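Local coordinates for ribose-phosphate pyrophosphokinase (Sulfolobus solfataricus, PDB 4TWB), which makes the central metabolite PRPP by transferring the pyrophosphoryl group of ATP to the 1-hydroxyl of ribose 5-phosphate, with magnesium as cofactor, at residues D47-L52 against A79-A84; L69-I74 against S114-N119. All coordinates share one frame; numbering follows the deposited sequence.

Overall arrangement
Both contacts belong to the N-terminal PRTase-like domain, their centres about 10 Å apart. Contact 1 pairs two neighbouring parallel strands of the mixed sheet of that domain; contact 2 sets helix 60-76, the connection between those same strands, against the turn that leads from helix 105-114 into strand 120-124. Backbone hydrogen bonds dominate contact 1, which is buried from Val50 and Leu82 onward but runs out to an exposed Asp47–Lys80 salt bridge. Contact 2 is smaller and buried, has no hydrogen bond between its segments, and relies on apolar touching, while its Glu72 is held partly by the second subunit. The two meet directly where Asn119 OD1 probably accepts a hydrogen bond from Leu82 N.

Contact 1 of 2, residues D47-L52 against A79-A84; sequences DEEVLL and AKKLTA
Val50 is gripped at both ends of its backbone by the neighbouring strand: its N donates to Lys81 O (2.8 Å) and its O accepts from Thr83 N (3.0 Å). These two bonds fall on the residues before and after Leu82, the usual parallel pattern, and Leu52 N continues it to Thr83 O (2.7 Å). On one face of the sheet Leu82 CD2 lies 3.8 Å from Leu52 CB, and farther back Val50 CG2 meets Ala79 CB, also at 3.8 Å. On the other face Leu51 and Thr83 run side by side, with Leu51 CD2 packed 3.5 Å from Thr83 CB. At the start of both segments, ahead of the strands, the contact turns polar. Lys80 N donates to Glu48 O, a nearly straight bond (171° at the hydrogen). The Lys80 chain is bent at chi2 (72°) and chi3 (-80°), which folds CD and CE alongside Asp47; NZ forms a salt bridge with Asp47 OD1 at 3.2 Å. These strands are the two arms of the beta-alpha-beta unit 49-53, 60-76, 81-86. Its helix covers the Val50 and Leu52 face through Leu67 and Ile74. Strand 2-5 pairs with the far edge of 49-53, and strand 120-124 lies beyond 81-86, where Thr120 and Val122 touch Thr83.

Contact 2 of 2, residues L69-I74 against S114-N119; sequences LIAETI and SEVGVN
The carbonyl of Val116 points at the helix backbone of Ala71 and Glu72, with Ala71 CB off one side of its peptide plane and Glu72 CG off the other. Helix 105-114 ends here in a Schellman motif, with Gly117, at positive phi, as its C-prime residue and Gly117 N bonded to Ser114 O. A type II turn from Ser114 to Gly117 runs through it and brings Val116 against helix 60-76. Glu72 N lies 3.4 Å from Val116 O, but the angle is too poor for a hydrogen bond; Glu72 CA makes a CA-H...O contact with the same oxygen. The other flat groups are the carboxylates of Glu72 and Glu115, whose OE2 atoms stand 4.4 Å apart. The like charges of the two glutamates would repel, but Glu72 has other partners: OE2 forms a salt bridge with Arg75 and a hydrogen bond with His111 ND1 of the second subunit, and OE1 bonds Thr108 OG1 of that subunit. The contact is thus part of the dimer interface, where Val116 also packs on Thr108 of the second subunit and Glu115 on its His111. Within the chain, Val118 CG2 makes a loose touch on Ala71 CB (4.3 Å). Val116 itself straddles two neighbouring residues of the helix: its CG1 meets Ala71 CB at 3.3 Å, while its CG2 lies 3.9 Å from Glu72 CG.

Contact 1 of 2, residues D47-L52 against A79-A84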
# COMPACT_ATOMS: atom_id res chain seq x y z
N ASP A 47 -16.83 -5.89 23.35
CA ASP A 47 -16.32 -4.90 24.30
C ASP A 47 -14.89 -5.15 24.80
O ASP A 47 -14.46 -4.58 25.80
CB ASP A 47 -17.29 -4.70 25.46
CG ASP A 47 -18.34 -3.65 25.16
OD1 ASP A 47 -17.96 -2.47 24.99
OD2 ASP A 47 -19.54 -4.01 25.10
N GLU A 48 -14.16 -5.98 24.06
CA GLU A 48 -12.79 -6.33 24.39
C GLU A 48 -11.79 -5.18 24.20
O GLU A 48 -12.02 -4.25 23.41
CB GLU A 48 -12.36 -7.53 23.54
CG GLU A 48 -11.53 -8.54 24.28
CD GLU A 48 -12.34 -9.29 25.31
OE1 GLU A 48 -13.36 -9.90 24.91
OE2 GLU A 48 -11.96 -9.25 26.50
N GLU A 49 -10.69 -5.22 24.95
CA GLU A 49 -9.54 -4.37 24.69
C GLU A 49 -8.60 -5.15 23.78
O GLU A 49 -8.24 -6.30 24.07
CB GLU A 49 -8.82 -4.01 25.98
CG GLU A 49 -9.39 -2.79 26.69
CD GLU A 49 -8.67 -2.49 28.00
OE1 GLU A 49 -8.39 -1.30 28.28
OE2 GLU A 49 -8.40 -3.46 28.76
N VAL A 50 -8.21 -4.55 22.67
CA VAL A 50 -7.46 -5.30 21.68
C VAL A 50 -5.98 -4.91 21.60
O VAL A 50 -5.60 -3.75 21.76
CB VAL A 50 -8.09 -5.18 20.29
CG1 VAL A 50 -7.34 -6.03 19.28
CG2 VAL A 50 -9.54 -5.61 20.36
N LEU A 51 -5.15 -5.92 21.39
CA LEU A 51 -3.74 -5.71 21.10
C LEU A 51 -3.51 -6.23 19.69
O LEU A 51 -3.41 -7.44 19.49
CB LEU A 51 -2.85 -6.46 22.08
CG LEU A 51 -2.89 -6.03 23.55
CD1 LEU A 51 -1.82 -6.77 24.34
CD2 LEU A 51 -2.72 -4.52 23.68
N LEU A 52 -3.44 -5.30 18.74
CA LEU A 52 -3.21 -5.66 17.35
C LEU A 52 -1.71 -5.74 17.10
O LEU A 52 -0.98 -4.80 17.38
CB LEU A 52 -3.82 -4.59 16.45
CG LEU A 52 -4.23 -4.94 15.01
CD1 LEU A 52 -3.88 -3.75 14.12
CD2 LEU A 52 -3.59 -6.21 14.49
N ALA A 79 -14.85 -3.18 19.63
CA ALA A 79 -13.70 -3.13 20.55
C ALA A 79 -13.67 -1.88 21.44
O ALA A 79 -14.05 -0.78 20.99
CB ALA A 79 -12.41 -3.23 19.77
N LYS A 80 -13.21 -2.05 22.68
CA LYS A 80 -13.22 -0.96 23.66
C LYS A 80 -12.00 -0.06 23.52
O LYS A 80 -12.05 1.15 23.78
CB LYS A 80 -13.30 -1.52 25.09
CG LYS A 80 -13.88 -0.55 26.14
CD LYS A 80 -15.41 -0.34 25.95
CE LYS A 80 -15.75 0.65 24.82
NZ LYS A 80 -17.12 0.47 24.23
N LYS A 81 -10.90 -0.67 23.11
CA LYS A 81 -9.64 0.06 22.95
C LYS A 81 -8.79 -0.68 21.92
O LYS A 81 -8.74 -1.92 21.92
CB LYS A 81 -8.90 0.13 24.28
CG LYS A 81 -7.83 1.20 24.37
CD LYS A 81 -6.82 0.86 25.46
CE LYS A 81 -6.06 2.08 25.94
NZ LYS A 81 -5.19 1.75 27.10
N LEU A 82 -8.15 0.08 21.05
CA LEU A 82 -7.27 -0.52 20.06
C LEU A 82 -5.84 -0.10 20.38
O LEU A 82 -5.53 1.10 20.41
CB LEU A 82 -7.63 -0.07 18.64
CG LEU A 82 -7.36 -1.08 17.52
CD1 LEU A 82 -6.85 -0.34 16.29
CD2 LEU A 82 -6.40 -2.19 17.93
N THR A 83 -4.99 -1.09 20.63
CA THR A 83 -3.56 -0.86 20.76
C THR A 83 -2.88 -1.52 19.58
O THR A 83 -2.94 -2.74 19.40
CB THR A 83 -3.01 -1.44 22.06
OG1 THR A 83 -3.51 -0.69 23.17
CG2 THR A 83 -1.50 -1.39 22.05
N ALA A 84 -2.23 -0.70 18.76
CA ALA A 84 -1.54 -1.21 17.59
C ALA A 84 -0.07 -1.40 17.90
O ALA A 84 0.65 -0.43 18.13
CB ALA A 84 -1.72 -0.27 16.42

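Contact 2 of 2, residues L69-I74 against S114-N119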
# COMPACT_ATOMS: atom_id res chain seq x y z
N LEU A 69 -7.01 -1.27 7.23
CA LEU A 69 -8.25 -2.02 7.07
C LEU A 69 -8.62 -2.80 8.32
O LEU A 69 -9.77 -2.75 8.78
CB LEU A 69 -8.13 -3.00 5.92
CG LEU A 69 -7.95 -2.39 4.54
CD1 LEU A 69 -7.96 -3.50 3.49
CD2 LEU A 69 -9.04 -1.36 4.28
N ILE A 70 -7.65 -3.54 8.86
CA ILE A 70 -7.84 -4.31 10.08
C ILE A 70 -8.23 -3.39 11.24
O ILE A 70 -9.13 -3.69 12.02
CB ILE A 70 -6.58 -5.08 10.45
CG1 ILE A 70 -6.26 -6.13 9.39
CG2 ILE A 70 -6.73 -5.72 11.84
CD1 ILE A 70 -4.88 -6.73 9.50
N ALA A 71 -7.56 -2.24 11.33
CA ALA A 71 -7.83 -1.31 12.41
C ALA A 71 -9.28 -0.84 12.42
O ALA A 71 -9.97 -0.96 13.43
CB ALA A 71 -6.89 -0.14 12.34
N GLU A 72 -9.76 -0.30 11.30
CA GLU A 72 -11.15 0.15 11.21
C GLU A 72 -12.15 -0.98 11.48
O GLU A 72 -13.12 -0.79 12.21
CB GLU A 72 -11.46 0.83 9.88
CG GLU A 72 -11.43 2.35 9.97
CD GLU A 72 -12.42 3.00 9.02
OE1 GLU A 72 -12.91 2.31 8.10
OE2 GLU A 72 -12.71 4.20 9.19
N THR A 73 -11.91 -2.14 10.89
CA THR A 73 -12.75 -3.31 11.16
C THR A 73 -12.88 -3.59 12.66
O THR A 73 -13.98 -3.82 13.16
CB THR A 73 -12.17 -4.57 10.48
OG1 THR A 73 -11.99 -4.32 9.08
CG2 THR A 73 -13.11 -5.75 10.68
N ILE A 74 -11.75 -3.56 13.37
CA ILE A 74 -11.74 -3.79 14.82
C ILE A 74 -12.55 -2.75 15.57
O ILE A 74 -13.32 -3.10 16.45
CB ILE A 74 -10.29 -3.86 15.38
CG1 ILE A 74 -9.64 -5.20 15.03
CG2 ILE A 74 -10.30 -3.69 16.89
CD1 ILE A 74 -8.12 -5.17 15.04
N SER A 114 -4.62 7.50 13.60
CA SER A 114 -5.52 8.10 14.60
C SER A 114 -6.96 8.01 14.11
O SER A 114 -7.81 7.40 14.76
CB SER A 114 -5.15 9.56 14.89
OG SER A 114 -3.83 9.70 15.38
N GLU A 115 -7.23 8.65 12.97
CA GLU A 115 -8.38 8.32 12.14
C GLU A 115 -8.19 6.83 11.94
O GLU A 115 -7.06 6.36 12.02
CB GLU A 115 -8.27 9.07 10.81
CG GLU A 115 -9.14 8.54 9.67
CD GLU A 115 -10.57 9.05 9.74
OE1 GLU A 115 -10.81 10.06 10.44
OE2 GLU A 115 -11.45 8.43 9.08
N VAL A 116 -9.24 6.06 11.71
CA VAL A 116 -9.06 4.60 11.56
C VAL A 116 -9.15 3.87 12.89
O VAL A 116 -9.44 2.67 12.93
CB VAL A 116 -7.75 4.22 10.81
CG1 VAL A 116 -7.11 2.99 11.42
CG2 VAL A 116 -8.00 4.00 9.34
N GLY A 117 -8.89 4.58 13.99
CA GLY A 117 -9.26 4.12 15.32
C GLY A 117 -8.21 3.57 16.28
O GLY A 117 -8.56 2.98 17.31
N VAL A 118 -6.92 3.74 15.97
CA VAL A 118 -5.86 3.30 16.88
C VAL A 118 -5.75 4.26 18.07
O VAL A 118 -5.56 5.48 17.91
CB VAL A 118 -4.50 3.18 16.17
CG1 VAL A 118 -3.44 2.78 17.15
CG2 VAL A 118 -4.57 2.17 15.05
N ASN A 119 -5.87 3.71 19.27
CA ASN A 119 -5.82 4.52 20.49
C ASN A 119 -4.40 4.65 21.00
O ASN A 119 -3.92 5.74 21.33
CB ASN A 119 -6.68 3.88 21.58
CG ASN A 119 -8.15 3.87 21.24
OD1 ASN A 119 -8.79 2.81 21.14
ND2 ASN A 119 -8.71 5.06 21.03